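Local coordinates for penicillin-binding protein 2 (Pbp2) (Helicobacter pylori, PDB 5LP5) that probably cross-links peptidoglycan as a penicillin-binding transpeptidase, and forms a complex with MreC in the machinery that builds the cell wall and sets cell shape, at residues F346-K351 with S366-F371; E329-P334 with Y372-E377; F538-A543 with H564-S569; Y307-V312 with G435-T440; M315-S320 with E381-T386. All blocks are in the same frame, centred on the assembly; numbering follows the deposited sequence.

Interaction 1: F346-K351 with S366-F371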
# COMPACT_ATOMS: atom_id res chain seq x y z
N PHE A 346 -32.44 17.42 -48.81
CA PHE A 346 -31.64 17.46 -47.58
C PHE A 346 -32.27 18.41 -46.56
O PHE A 346 -32.25 19.64 -46.71
CB PHE A 346 -30.20 17.86 -47.89
CG PHE A 346 -29.48 16.86 -48.73
CD1 PHE A 346 -29.63 16.86 -50.11
CD2 PHE A 346 -28.66 15.90 -48.16
CE1 PHE A 346 -28.98 15.94 -50.90
CE2 PHE A 346 -28.00 14.98 -48.94
CZ PHE A 346 -28.16 15.00 -50.32
N ARG A 347 -32.80 17.82 -45.50
CA ARG A 347 -33.72 18.51 -44.61
C ARG A 347 -33.01 19.17 -43.42
O ARG A 347 -32.04 18.64 -42.88
CB ARG A 347 -34.78 17.53 -44.12
CG ARG A 347 -35.47 16.81 -45.26
CD ARG A 347 -36.48 15.80 -44.76
NE ARG A 347 -37.45 15.50 -45.80
CZ ARG A 347 -38.53 16.24 -46.06
NH1 ARG A 347 -38.81 17.33 -45.36
NH2 ARG A 347 -39.34 15.88 -47.04
N ASP A 348 -33.53 20.35 -43.04
CA ASP A 348 -33.08 21.10 -41.86
C ASP A 348 -33.80 20.55 -40.63
O ASP A 348 -34.91 20.03 -40.75
CB ASP A 348 -33.36 22.60 -42.03
CG ASP A 348 -32.78 23.45 -40.93
OD1 ASP A 348 -33.24 23.31 -39.76
OD2 ASP A 348 -31.88 24.26 -41.24
N TRP A 349 -33.17 20.65 -39.47
CA TRP A 349 -33.66 19.94 -38.29
C TRP A 349 -35.06 20.37 -37.84
O TRP A 349 -35.81 19.55 -37.30
CB TRP A 349 -32.66 20.02 -37.11
CG TRP A 349 -32.39 21.42 -36.64
CD1 TRP A 349 -31.50 22.30 -37.16
CD2 TRP A 349 -33.04 22.09 -35.56
NE1 TRP A 349 -31.55 23.48 -36.48
CE2 TRP A 349 -32.49 23.39 -35.49
CE3 TRP A 349 -34.04 21.73 -34.64
CZ2 TRP A 349 -32.91 24.33 -34.54
CZ3 TRP A 349 -34.45 22.67 -33.69
CH2 TRP A 349 -33.89 23.95 -33.65
N LYS A 350 -35.44 21.63 -38.06
CA LYS A 350 -36.82 22.02 -37.77
C LYS A 350 -37.56 22.49 -39.00
O LYS A 350 -37.09 23.34 -39.74
CB LYS A 350 -36.93 23.08 -36.68
CG LYS A 350 -38.32 23.11 -36.04
CD LYS A 350 -38.60 21.87 -35.19
CE LYS A 350 -40.05 21.82 -34.73
NZ LYS A 350 -40.24 20.96 -33.53
N LYS A 351 -38.73 21.85 -39.17
CA LYS A 351 -39.76 22.15 -40.17
C LYS A 351 -39.77 23.59 -40.72
O LYS A 351 -39.73 23.83 -41.94
CB LYS A 351 -41.12 21.82 -39.50
CG LYS A 351 -42.33 21.72 -40.40
CD LYS A 351 -43.60 21.59 -39.56
CE LYS A 351 -44.84 21.40 -40.42
NZ LYS A 351 -46.09 21.54 -39.62
N SER A 366 -27.83 26.47 -34.97
CA SER A 366 -27.54 25.09 -35.38
C SER A 366 -28.27 24.84 -36.70
O SER A 366 -28.98 23.85 -36.84
CB SER A 366 -27.98 24.10 -34.29
OG SER A 366 -27.52 22.78 -34.52
N VAL A 367 -28.11 25.77 -37.66
CA VAL A 367 -28.80 25.71 -38.95
C VAL A 367 -28.07 24.77 -39.91
O VAL A 367 -26.84 24.81 -40.02
CB VAL A 367 -28.91 27.09 -39.62
CG1 VAL A 367 -29.56 26.99 -40.99
CG2 VAL A 367 -29.71 28.04 -38.76
N ASP A 368 -28.84 23.95 -40.62
CA ASP A 368 -28.29 22.91 -41.47
C ASP A 368 -28.06 23.39 -42.90
O ASP A 368 -27.03 23.06 -43.50
CB ASP A 368 -29.21 21.68 -41.44
CG ASP A 368 -29.16 20.92 -40.10
OD1 ASP A 368 -28.15 20.99 -39.38
OD2 ASP A 368 -30.13 20.22 -39.75
N VAL A 369 -28.99 24.16 -43.45
CA VAL A 369 -28.97 24.49 -44.89
C VAL A 369 -27.79 25.37 -45.32
O VAL A 369 -27.28 25.21 -46.43
CB VAL A 369 -30.30 25.10 -45.37
CG1 VAL A 369 -30.18 25.64 -46.80
CG2 VAL A 369 -31.40 24.05 -45.32
N TYR A 370 -27.37 26.30 -44.46
CA TYR A 370 -26.20 27.13 -44.78
C TYR A 370 -25.03 26.24 -45.20
O TYR A 370 -24.32 26.54 -46.16
CB TYR A 370 -25.82 27.99 -43.57
CG TYR A 370 -24.56 28.82 -43.75
CD1 TYR A 370 -24.60 30.10 -44.30
CD2 TYR A 370 -23.32 28.32 -43.36
CE1 TYR A 370 -23.45 30.87 -44.43
CE2 TYR A 370 -22.16 29.07 -43.48
CZ TYR A 370 -22.22 30.35 -44.02
OH TYR A 370 -21.07 31.11 -44.15
N PHE A 371 -24.86 25.14 -44.46
CA PHE A 371 -23.76 24.20 -44.67
C PHE A 371 -24.06 23.26 -45.81
O PHE A 371 -23.15 22.88 -46.55
CB PHE A 371 -23.45 23.42 -43.38
CG PHE A 371 -23.05 24.30 -42.22
CD1 PHE A 371 -21.76 24.80 -42.13
CD2 PHE A 371 -23.97 24.67 -41.26
CE1 PHE A 371 -21.39 25.63 -41.09
CE2 PHE A 371 -23.61 25.50 -40.23
CZ PHE A 371 -22.32 25.98 -40.14

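Interaction 2: E329-P334 with Y372-E377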
# COMPACT_ATOMS: atom_id res chain seq x y z
N GLU A 329 -17.83 35.75 -43.21
CA GLU A 329 -18.70 35.50 -42.07
C GLU A 329 -20.05 36.17 -42.24
O GLU A 329 -21.04 35.68 -41.71
CB GLU A 329 -18.02 35.90 -40.74
CG GLU A 329 -17.49 37.33 -40.63
CD GLU A 329 -16.04 37.47 -41.08
OE1 GLU A 329 -15.59 36.72 -41.97
OE2 GLU A 329 -15.35 38.36 -40.55
N ASN A 330 -20.10 37.26 -43.00
CA ASN A 330 -21.33 38.04 -43.18
C ASN A 330 -22.12 37.67 -44.43
O ASN A 330 -23.24 38.16 -44.61
CB ASN A 330 -20.99 39.51 -43.25
CG ASN A 330 -20.09 39.94 -42.13
OD1 ASN A 330 -20.49 39.89 -40.97
ND2 ASN A 330 -18.88 40.36 -42.46
N THR A 331 -21.55 36.84 -45.29
CA THR A 331 -22.27 36.34 -46.44
C THR A 331 -23.58 35.72 -45.97
O THR A 331 -23.60 34.71 -45.25
CB THR A 331 -21.45 35.30 -47.19
OG1 THR A 331 -20.16 35.86 -47.48
CG2 THR A 331 -22.17 34.87 -48.46
N THR A 332 -24.67 36.36 -46.36
CA THR A 332 -25.99 35.96 -45.94
C THR A 332 -26.68 35.28 -47.13
O THR A 332 -26.57 35.76 -48.26
CB THR A 332 -26.82 37.18 -45.49
OG1 THR A 332 -26.03 38.01 -44.63
CG2 THR A 332 -28.09 36.75 -44.76
N ILE A 333 -27.36 34.17 -46.87
CA ILE A 333 -28.11 33.47 -47.92
C ILE A 333 -29.45 32.97 -47.37
O ILE A 333 -29.60 32.80 -46.16
CB ILE A 333 -27.31 32.29 -48.51
CG1 ILE A 333 -27.08 31.20 -47.45
CG2 ILE A 333 -25.99 32.78 -49.09
CD1 ILE A 333 -26.38 29.95 -47.96
N PRO A 334 -30.43 32.75 -48.25
CA PRO A 334 -31.74 32.25 -47.81
C PRO A 334 -31.74 30.80 -47.29
O PRO A 334 -31.15 29.92 -47.90
CB PRO A 334 -32.63 32.39 -49.07
CG PRO A 334 -31.68 32.53 -50.22
CD PRO A 334 -30.41 33.11 -49.68
N TYR A 372 -25.32 22.89 -45.98
CA TYR A 372 -25.71 22.15 -47.18
C TYR A 372 -25.33 22.91 -48.46
O TYR A 372 -24.75 22.35 -49.39
CB TYR A 372 -27.22 21.85 -47.18
CG TYR A 372 -27.71 20.81 -46.19
CD1 TYR A 372 -26.95 19.68 -45.87
CD2 TYR A 372 -28.96 20.94 -45.58
CE1 TYR A 372 -27.40 18.74 -44.97
CE2 TYR A 372 -29.42 19.99 -44.68
CZ TYR A 372 -28.64 18.89 -44.38
OH TYR A 372 -29.10 17.96 -43.49
N LYS A 373 -25.66 24.20 -48.49
CA LYS A 373 -25.48 25.01 -49.70
C LYS A 373 -24.01 25.21 -50.07
O LYS A 373 -23.62 24.94 -51.21
CB LYS A 373 -26.18 26.36 -49.57
CG LYS A 373 -27.64 26.29 -49.98
CD LYS A 373 -28.27 27.67 -49.93
CE LYS A 373 -29.75 27.64 -50.27
NZ LYS A 373 -30.37 28.99 -50.17
N PHE A 374 -23.20 25.68 -49.12
CA PHE A 374 -21.78 25.90 -49.41
C PHE A 374 -21.04 24.57 -49.55
O PHE A 374 -19.96 24.51 -50.16
CB PHE A 374 -21.12 26.81 -48.36
CG PHE A 374 -21.53 28.26 -48.47
CD1 PHE A 374 -20.97 29.09 -49.44
CD2 PHE A 374 -22.48 28.80 -47.60
CE1 PHE A 374 -21.36 30.42 -49.54
CE2 PHE A 374 -22.86 30.13 -47.70
CZ PHE A 374 -22.30 30.95 -48.67
N GLY A 375 -21.62 23.51 -48.99
CA GLY A 375 -21.08 22.16 -49.10
C GLY A 375 -21.10 21.66 -50.54
O GLY A 375 -20.26 20.86 -50.94
N LEU A 376 -22.09 22.14 -51.30
CA LEU A 376 -22.16 21.88 -52.75
C LEU A 376 -20.93 22.41 -53.49
O LEU A 376 -20.45 21.81 -54.45
CB LEU A 376 -23.43 22.50 -53.35
CG LEU A 376 -24.76 21.91 -52.88
CD1 LEU A 376 -25.92 22.82 -53.26
CD2 LEU A 376 -24.96 20.52 -53.45
N GLU A 377 -20.42 23.55 -53.01
CA GLU A 377 -19.35 24.28 -53.69
C GLU A 377 -17.92 23.94 -53.16
O GLU A 377 -16.92 24.38 -53.75
CB GLU A 377 -19.64 25.79 -53.61
CG GLU A 377 -21.03 26.19 -54.14
CD GLU A 377 -21.39 27.67 -53.94
OE1 GLU A 377 -20.51 28.49 -53.59
OE2 GLU A 377 -22.58 28.03 -54.13

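Interaction 3: F538-A543 with H564-S569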
# COMPACT_ATOMS: atom_id res chain seq x y z
N PHE A 538 -33.43 3.37 -26.26
CA PHE A 538 -32.25 3.03 -27.09
C PHE A 538 -32.29 3.56 -28.53
O PHE A 538 -31.28 3.57 -29.22
CB PHE A 538 -32.03 1.52 -27.10
CG PHE A 538 -31.43 1.02 -25.84
CD1 PHE A 538 -30.09 1.23 -25.60
CD2 PHE A 538 -32.20 0.40 -24.88
CE1 PHE A 538 -29.51 0.81 -24.42
CE2 PHE A 538 -31.64 -0.03 -23.70
CZ PHE A 538 -30.29 0.17 -23.47
N HIS A 539 -33.47 3.99 -28.97
CA HIS A 539 -33.62 4.55 -30.31
C HIS A 539 -33.26 6.03 -30.36
O HIS A 539 -33.03 6.60 -31.43
CB HIS A 539 -35.04 4.30 -30.82
CG HIS A 539 -35.17 3.02 -31.58
ND1 HIS A 539 -35.66 1.86 -31.02
CD2 HIS A 539 -34.82 2.72 -32.85
CE1 HIS A 539 -35.64 0.90 -31.93
NE2 HIS A 539 -35.13 1.40 -33.05
N ARG A 540 -33.17 6.64 -29.18
CA ARG A 540 -32.98 8.06 -29.05
C ARG A 540 -31.63 8.51 -29.55
O ARG A 540 -30.61 7.81 -29.38
CB ARG A 540 -33.14 8.47 -27.59
CG ARG A 540 -34.55 8.27 -27.05
CD ARG A 540 -34.64 8.57 -25.56
NE ARG A 540 -35.99 8.34 -25.06
CZ ARG A 540 -36.35 8.44 -23.78
NH1 ARG A 540 -35.47 8.77 -22.85
NH2 ARG A 540 -37.60 8.19 -23.44
N SER A 541 -31.63 9.69 -30.17
CA SER A 541 -30.41 10.36 -30.60
C SER A 541 -29.50 10.68 -29.38
O SER A 541 -29.99 10.96 -28.28
CB SER A 541 -30.79 11.65 -31.35
OG SER A 541 -31.96 11.47 -32.16
N HIS A 542 -28.18 10.61 -29.57
CA HIS A 542 -27.23 11.04 -28.54
C HIS A 542 -27.13 12.57 -28.53
O HIS A 542 -27.47 13.24 -29.51
CB HIS A 542 -25.83 10.48 -28.78
CG HIS A 542 -25.77 8.99 -28.93
ND1 HIS A 542 -26.35 8.13 -28.02
CD2 HIS A 542 -25.18 8.22 -29.86
CE1 HIS A 542 -26.14 6.89 -28.41
NE2 HIS A 542 -25.43 6.91 -29.53
N ALA A 543 -26.63 13.11 -27.41
CA ALA A 543 -26.63 14.55 -27.19
C ALA A 543 -25.24 15.08 -26.89
O ALA A 543 -24.56 14.57 -26.02
CB ALA A 543 -27.57 14.89 -26.03
N HIS A 564 -28.05 8.76 -25.70
CA HIS A 564 -29.50 8.78 -25.85
C HIS A 564 -30.09 10.02 -25.17
O HIS A 564 -31.26 10.03 -24.78
CB HIS A 564 -30.08 7.47 -25.34
CG HIS A 564 -29.51 6.26 -26.03
ND1 HIS A 564 -29.51 6.12 -27.41
CD2 HIS A 564 -28.92 5.15 -25.55
CE1 HIS A 564 -28.96 4.97 -27.73
NE2 HIS A 564 -28.59 4.35 -26.62
N GLY A 565 -29.27 11.07 -25.07
CA GLY A 565 -29.65 12.34 -24.45
C GLY A 565 -30.66 13.12 -25.27
O GLY A 565 -31.09 14.20 -24.87
N GLU A 566 -30.99 12.58 -26.44
CA GLU A 566 -32.18 12.99 -27.17
C GLU A 566 -32.16 14.48 -27.49
O GLU A 566 -33.21 15.09 -27.56
CB GLU A 566 -33.46 12.64 -26.36
CG GLU A 566 -34.75 12.55 -27.19
CD GLU A 566 -35.98 12.13 -26.39
OE1 GLU A 566 -35.87 12.04 -25.14
OE2 GLU A 566 -37.07 11.92 -27.01
N GLY A 567 -30.98 15.06 -27.69
CA GLY A 567 -30.92 16.48 -28.06
C GLY A 567 -29.95 17.33 -27.26
O GLY A 567 -29.95 17.32 -26.03
N GLY A 568 -29.13 18.08 -28.00
CA GLY A 568 -27.96 18.77 -27.44
C GLY A 568 -28.26 19.91 -26.50
O GLY A 568 -27.53 20.13 -25.54
N SER A 569 -29.34 20.62 -26.78
CA SER A 569 -29.79 21.74 -25.96
C SER A 569 -30.22 21.29 -24.57
O SER A 569 -30.05 22.01 -23.60
CB SER A 569 -30.94 22.45 -26.66
OG SER A 569 -31.32 23.64 -25.99

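Interaction 4: Y307-V312 with G435-T440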
# COMPACT_ATOMS: atom_id res chain seq x y z
N TYR A 307 -18.55 8.30 -31.56
CA TYR A 307 -19.91 8.80 -31.78
C TYR A 307 -19.87 9.81 -32.93
O TYR A 307 -18.85 10.45 -33.16
CB TYR A 307 -20.44 9.52 -30.54
CG TYR A 307 -20.40 8.76 -29.22
CD1 TYR A 307 -19.31 8.87 -28.37
CD2 TYR A 307 -21.48 8.02 -28.80
CE1 TYR A 307 -19.29 8.21 -27.16
CE2 TYR A 307 -21.47 7.36 -27.59
CZ TYR A 307 -20.38 7.47 -26.76
OH TYR A 307 -20.36 6.82 -25.54
N PRO A 308 -20.99 9.95 -33.68
CA PRO A 308 -21.07 11.03 -34.67
C PRO A 308 -21.07 12.37 -33.96
O PRO A 308 -21.84 12.57 -33.03
CB PRO A 308 -22.41 10.78 -35.38
CG PRO A 308 -22.84 9.42 -34.99
CD PRO A 308 -22.21 9.12 -33.66
N PRO A 309 -20.20 13.30 -34.38
CA PRO A 309 -20.11 14.56 -33.64
C PRO A 309 -21.38 15.43 -33.72
O PRO A 309 -21.68 16.15 -32.77
CB PRO A 309 -18.91 15.27 -34.28
CG PRO A 309 -18.78 14.69 -35.61
CD PRO A 309 -19.27 13.27 -35.52
N GLY A 310 -22.11 15.32 -34.83
CA GLY A 310 -23.25 16.18 -35.09
C GLY A 310 -22.83 17.62 -35.35
O GLY A 310 -21.71 17.89 -35.83
N SER A 311 -23.71 18.55 -34.99
CA SER A 311 -23.52 19.96 -35.31
C SER A 311 -22.24 20.60 -34.72
O SER A 311 -21.82 21.65 -35.20
CB SER A 311 -24.77 20.76 -34.89
OG SER A 311 -25.96 20.21 -35.45
N VAL A 312 -21.61 19.97 -33.72
CA VAL A 312 -20.42 20.55 -33.04
C VAL A 312 -19.27 20.88 -34.01
O VAL A 312 -18.42 21.72 -33.73
CB VAL A 312 -19.85 19.64 -31.91
CG1 VAL A 312 -20.88 19.37 -30.85
CG2 VAL A 312 -19.33 18.33 -32.45
N GLY A 435 -23.38 10.73 -40.93
CA GLY A 435 -22.96 9.70 -41.87
C GLY A 435 -21.75 8.94 -41.34
O GLY A 435 -21.75 8.47 -40.20
N SER A 436 -20.70 8.86 -42.15
CA SER A 436 -19.51 8.09 -41.76
C SER A 436 -18.50 8.87 -40.87
O SER A 436 -17.33 8.50 -40.77
CB SER A 436 -18.85 7.52 -43.02
OG SER A 436 -19.61 6.43 -43.54
N PHE A 437 -18.97 9.92 -40.19
CA PHE A 437 -18.11 10.77 -39.34
C PHE A 437 -18.19 10.30 -37.89
O PHE A 437 -19.28 10.25 -37.33
CB PHE A 437 -18.55 12.25 -39.44
CG PHE A 437 -17.49 13.28 -39.02
CD1 PHE A 437 -16.44 12.97 -38.16
CD2 PHE A 437 -17.57 14.59 -39.50
CE1 PHE A 437 -15.50 13.94 -37.81
CE2 PHE A 437 -16.64 15.55 -39.15
CZ PHE A 437 -15.60 15.22 -38.30
N LEU A 438 -17.03 9.98 -37.30
CA LEU A 438 -16.93 9.58 -35.88
C LEU A 438 -15.79 10.26 -35.10
O LEU A 438 -14.67 10.40 -35.59
CB LEU A 438 -16.77 8.07 -35.78
CG LEU A 438 -17.91 7.24 -36.32
CD1 LEU A 438 -17.51 5.77 -36.27
CD2 LEU A 438 -19.19 7.50 -35.54
N ALA A 439 -16.09 10.65 -33.88
CA ALA A 439 -15.10 11.27 -33.02
C ALA A 439 -15.25 10.78 -31.61
O ALA A 439 -16.25 10.17 -31.27
CB ALA A 439 -15.24 12.78 -33.08
N THR A 440 -14.20 11.04 -30.81
CA THR A 440 -14.17 10.76 -29.37
C THR A 440 -14.46 12.05 -28.63
O THR A 440 -14.12 13.12 -29.12
CB THR A 440 -12.79 10.22 -28.91
OG1 THR A 440 -11.73 11.12 -29.30
CG2 THR A 440 -12.52 8.82 -29.49

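Interaction 5: M315-S320 with E381-T386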
# COMPACT_ATOMS: atom_id res chain seq x y z
N MET A 315 -18.40 24.94 -36.70
CA MET A 315 -17.43 26.03 -36.74
C MET A 315 -16.11 25.60 -37.42
O MET A 315 -15.39 26.43 -37.99
CB MET A 315 -17.22 26.70 -35.36
CG MET A 315 -17.05 25.81 -34.12
SD MET A 315 -18.51 25.19 -33.24
CE MET A 315 -19.54 26.63 -33.30
N GLY A 316 -15.81 24.31 -37.39
CA GLY A 316 -14.69 23.76 -38.16
C GLY A 316 -14.99 23.74 -39.65
O GLY A 316 -14.12 24.05 -40.47
N VAL A 317 -16.22 23.39 -39.98
CA VAL A 317 -16.72 23.37 -41.37
C VAL A 317 -16.76 24.80 -41.94
O VAL A 317 -16.24 25.07 -43.03
CB VAL A 317 -18.14 22.75 -41.44
CG1 VAL A 317 -18.69 22.78 -42.86
CG2 VAL A 317 -18.15 21.33 -40.91
N GLY A 318 -17.39 25.70 -41.20
CA GLY A 318 -17.43 27.10 -41.56
C GLY A 318 -16.04 27.65 -41.80
O GLY A 318 -15.82 28.37 -42.77
N LEU A 319 -15.09 27.30 -40.93
CA LEU A 319 -13.72 27.78 -41.08
C LEU A 319 -13.12 27.35 -42.42
O LEU A 319 -12.34 28.09 -43.02
CB LEU A 319 -12.85 27.32 -39.91
CG LEU A 319 -11.37 27.71 -40.00
CD1 LEU A 319 -11.18 29.21 -39.97
CD2 LEU A 319 -10.54 27.04 -38.91
N SER A 320 -13.49 26.16 -42.88
CA SER A 320 -13.05 25.68 -44.18
C SER A 320 -13.69 26.48 -45.33
O SER A 320 -13.02 26.80 -46.31
CB SER A 320 -13.40 24.20 -44.35
OG SER A 320 -12.69 23.63 -45.45
N GLU A 381 -12.04 17.00 -50.39
CA GLU A 381 -10.62 16.98 -50.07
C GLU A 381 -10.18 18.16 -49.20
O GLU A 381 -9.40 17.99 -48.27
CB GLU A 381 -9.79 16.94 -51.35
CG GLU A 381 -8.29 16.98 -51.07
CD GLU A 381 -7.47 15.99 -51.90
OE1 GLU A 381 -8.05 15.26 -52.76
OE2 GLU A 381 -6.24 15.92 -51.67
N LYS A 382 -10.70 19.34 -49.50
CA LYS A 382 -10.36 20.56 -48.75
C LYS A 382 -11.09 20.71 -47.39
O LYS A 382 -10.49 21.11 -46.38
CB LYS A 382 -10.58 21.79 -49.63
CG LYS A 382 -9.64 21.78 -50.82
CD LYS A 382 -9.71 23.04 -51.67
CE LYS A 382 -8.65 22.98 -52.76
NZ LYS A 382 -8.59 24.18 -53.63
N LEU A 383 -12.39 20.41 -47.38
CA LEU A 383 -13.16 20.35 -46.14
C LEU A 383 -12.47 19.41 -45.14
O LEU A 383 -12.21 19.78 -44.01
CB LEU A 383 -14.59 19.86 -46.42
CG LEU A 383 -15.55 19.67 -45.24
CD1 LEU A 383 -15.81 21.01 -44.60
CD2 LEU A 383 -16.86 19.03 -45.66
N SER A 384 -12.19 18.18 -45.58
CA SER A 384 -11.64 17.17 -44.69
C SER A 384 -10.26 17.58 -44.17
O SER A 384 -9.90 17.25 -43.05
CB SER A 384 -11.55 15.82 -45.39
OG SER A 384 -10.51 15.82 -46.34
N LYS A 385 -9.50 18.31 -44.98
CA LYS A 385 -8.23 18.85 -44.52
C LYS A 385 -8.43 19.79 -43.33
O LYS A 385 -7.75 19.67 -42.32
CB LYS A 385 -7.49 19.58 -45.65
CG LYS A 385 -6.08 20.01 -45.25
CD LYS A 385 -5.24 20.45 -46.43
CE LYS A 385 -3.80 20.68 -46.02
NZ LYS A 385 -2.97 21.04 -47.21
N THR A 386 -9.35 20.72 -43.45
CA THR A 386 -9.63 21.66 -42.37
C THR A 386 -10.10 20.92 -41.10
O THR A 386 -9.57 21.14 -40.01
CB THR A 386 -10.64 22.76 -42.82
OG1 THR A 386 -10.03 23.60 -43.81
CG2 THR A 386 -11.07 23.63 -41.67

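Interaction 1: F346-K351 with S366-F371
Ser366-Val367-Asp368 is consistent with the second active-site motif of penicillin-binding transpeptidases, the SxN-type motif (here Ser-Val-Asp). It lies between helix 359-364 and the helix that carries Val369 to Phe371. Ser366 has positive phi and is the C-prime residue of a Schellman motif that ends helix 359-364. The 346-351 segment runs from a strand into a turn beside the motif. Asp348 sends CG anti to its backbone N (chi1 -173°), and its carboxylate serves both segments. Asp348 OD1 accepts Lys350 N at 3.2 Å through its anti lone pair, an Asx turn. Asp348 OD2 accepts Asp368 N at 3.1 Å, but from above the carboxylate plane. Asp368 OD2 lies 3.1 Å from Trp349 N and at the edge of the indole, the ring and carboxylate planes 76° apart. Trp349 NE1 is 2.6 Å from Ser366 O and has a weak bond to Glu365 O. Asp368 OD1 pairs with Lys314 in a salt bridge, and Ser366 OG bonds to Ser311 OG. Asp348 OD1 and Asp368 OD2 are 4.4 Å apart, and both residues are buried. The two like charges would tend to raise each other's pKa, while Lys314 would offset this for Asp368.

Interaction 2: E329-P334 with Y372-E377
Lys373, Ile333 and Phe374 carry most of this contact, in which the strand at 333-334 and the loop before it pack against helix 369-377. Lys373 runs fully extended beyond CG, so its ammonium reaches the end of the strand at Pro334. Lys373 NZ donates to Pro334 O at 2.6 Å, in the plane of the carbonyl. The aliphatic part of the same chain is used too: Lys373 CD lies 3.6 Å from Ile333 CD1, the two side chains meeting tip to tip. Ile333 has CG1 in the crowded position between its backbone N and carbonyl carbon (chi1 65°), and CG1 carries CD1 toward the helix. Ile333 CD1 also meets the Phe374 ring, 3.5 Å from Phe374 CE2. The ring tip extends to the loop, where Thr331 CG2 lies at the ring edge, 3.9 Å from Phe374 CZ. Thr331 OG1 is turned to another task and bonds to Thr328 N. The Phe374 ring also touches Leu325, Ile327 and the ring of Tyr370, which extend the apolar patch. The contact has a greasy inner part and a polar rim. Ile333 CD1 wedges between a lysine methylene and an aromatic tip, and one charge-assisted bond to a main-chain carbonyl ties the strand end to the helix.

Interaction 3: F538-A543 with H564-S569
His564 opens the loop after strand 556-562, which here meets the entry to strand 542-549, its antiparallel neighbour in the five-stranded sheet. His564 N donates to His542 ND1 at 2.9 Å, in the plane of that ring. His564 ND1 donates to Arg540 O at 2.8 Å, a nearly straight bond (172°) in the ring plane and on a carbonyl lone pair. One face of the imidazole takes Phe538 CA, a CH-pi contact at 4.0 Å from CA to the His564 centroid. The opposite face takes His542 CE1, 3.5 Å from His564 CE1. Phe538, His542 and His564 together form an aromatic cluster. Gly565, with no side chain, leaves room for Ala543 CB. Glu566 N donates to Ser541 O at 2.6 Å. The extended Glu566 side chain lays OE1 over one face of the Arg540 guanidinium, 3.7 Å from Arg540 NE: a long salt bridge of charge alone. Their directed partners lie outside, Met535 O for Arg540 NE and Lys533 N for Glu566 OE2. Gly567, with positive phi, follows, and its O lies 3.4 Å from Ala543 CB. The bonds imply that His564 ND1 carries a proton and His542 ND1 accepts one; His542 would then probably be neutral, with its proton on NE2.

Interaction 4: Y307-V312 with G435-T440
Two prolines and two apolar side chains shape this join between the chain leading to helix 314-324 and the one leading to helix 441-453. Phe437 has CG anti to its backbone N (chi1 -160°), which turns one face of the ring to Pro309. Pro309 CG stands over the ring centre in a CH-pi contact, 3.8 Å from the Phe437 centroid and 8° off the normal. The Pro309 and Phe437 side chains run at about a right angle to each other. Phe392 meets the Phe437 ring edge-to-face. Leu438 has CG anti to the carbonyl carbon, and its CB starts away from the partner chain. With CD1 extended (chi2 174°), the other methyl, Leu438 CD2, comes back to 3.6 Å from Pro308 N, beside the Pro308 ring. Next along, the backbones bond twice: Tyr307 N to Ala439 O at 3.0 Å and Ala439 N to Tyr307 O at 2.9 Å. Pro308 CA adds a CA-H...O contact to Phe437 O at 3.3 Å. Tyr307 points away at its CB, and its OH bonds to Glu563 OE2. Tyr307 and Ala439 form a single antiparallel bridge, a hydrogen-bonded pair. Tyr307 lies four residues before Ser311, the first residue of a probable SxxK motif, the nucleophile motif at a helix start in penicillin-binding transpeptidase domains.

Interaction 5: M315-S320 with E381-T386
Helices 314-324 and 380-389 cross with their segment axes 8.8 Å apart at closest and an angle of 128° between their directions, and the backbones come nearest at Ser320 and Thr386. Helix 314-324 carries the probable SxxK motif at its start, and this contact packs its following turns against helix 380-389. Ser320 and Thr386, both small, point at each other and allow the close approach. Ser320 has OG anti to its backbone N (chi1 -165°), and Ser320 OG lies 3.1 Å from Thr386 OG1 in a weak hydrogen bond that either hydroxyl could donate. Thr386 OG1 also has a weak bond to Glu323. The two branches of Thr386 divide the work. OG1 takes the hydroxyl, while Thr386 CG2, anti to the backbone N, fits against the first helix 3.3 Å from Gly316 O and 3.6 Å from Ser320 CB. Beside this polar pair, Leu383 has CG anti to its backbone N and bends CD1 inward. Leu383 CD1 meets Val317 CG1 at 3.8 Å, the side chains crossing obliquely. Leu319 turns to helix 475-493, where it touches Leu484. The interface is buried and mixed. A weak hydroxyl pair sits beside methyl contacts, so the join rests mainly on small residues and apolar packing, with little directional bonding.

In the fold
All five contacts lie in the transpeptidase domain. From the N terminus, segments 307-312, 315-320, 329-334 and 346-351 come in turn, and their partners follow in reverse order. Interaction 1 closes first, at 366-371, followed by interaction 2 at 372-377, interaction 5 at 381-386 and interaction 4 at 435-440. They nest without crossing, 1 within 2, 2 within 5 and 5 within 4. Interaction 3 follows in series, between the start of strand 542-549 and the loop after strand 556-562. Helix 369-377 serves interactions 1 and 2. Phe371 with Val317 links 1 and 5, and His542 with Tyr307 links 3 and 4. The helical part is thus tied to the five-stranded sheet.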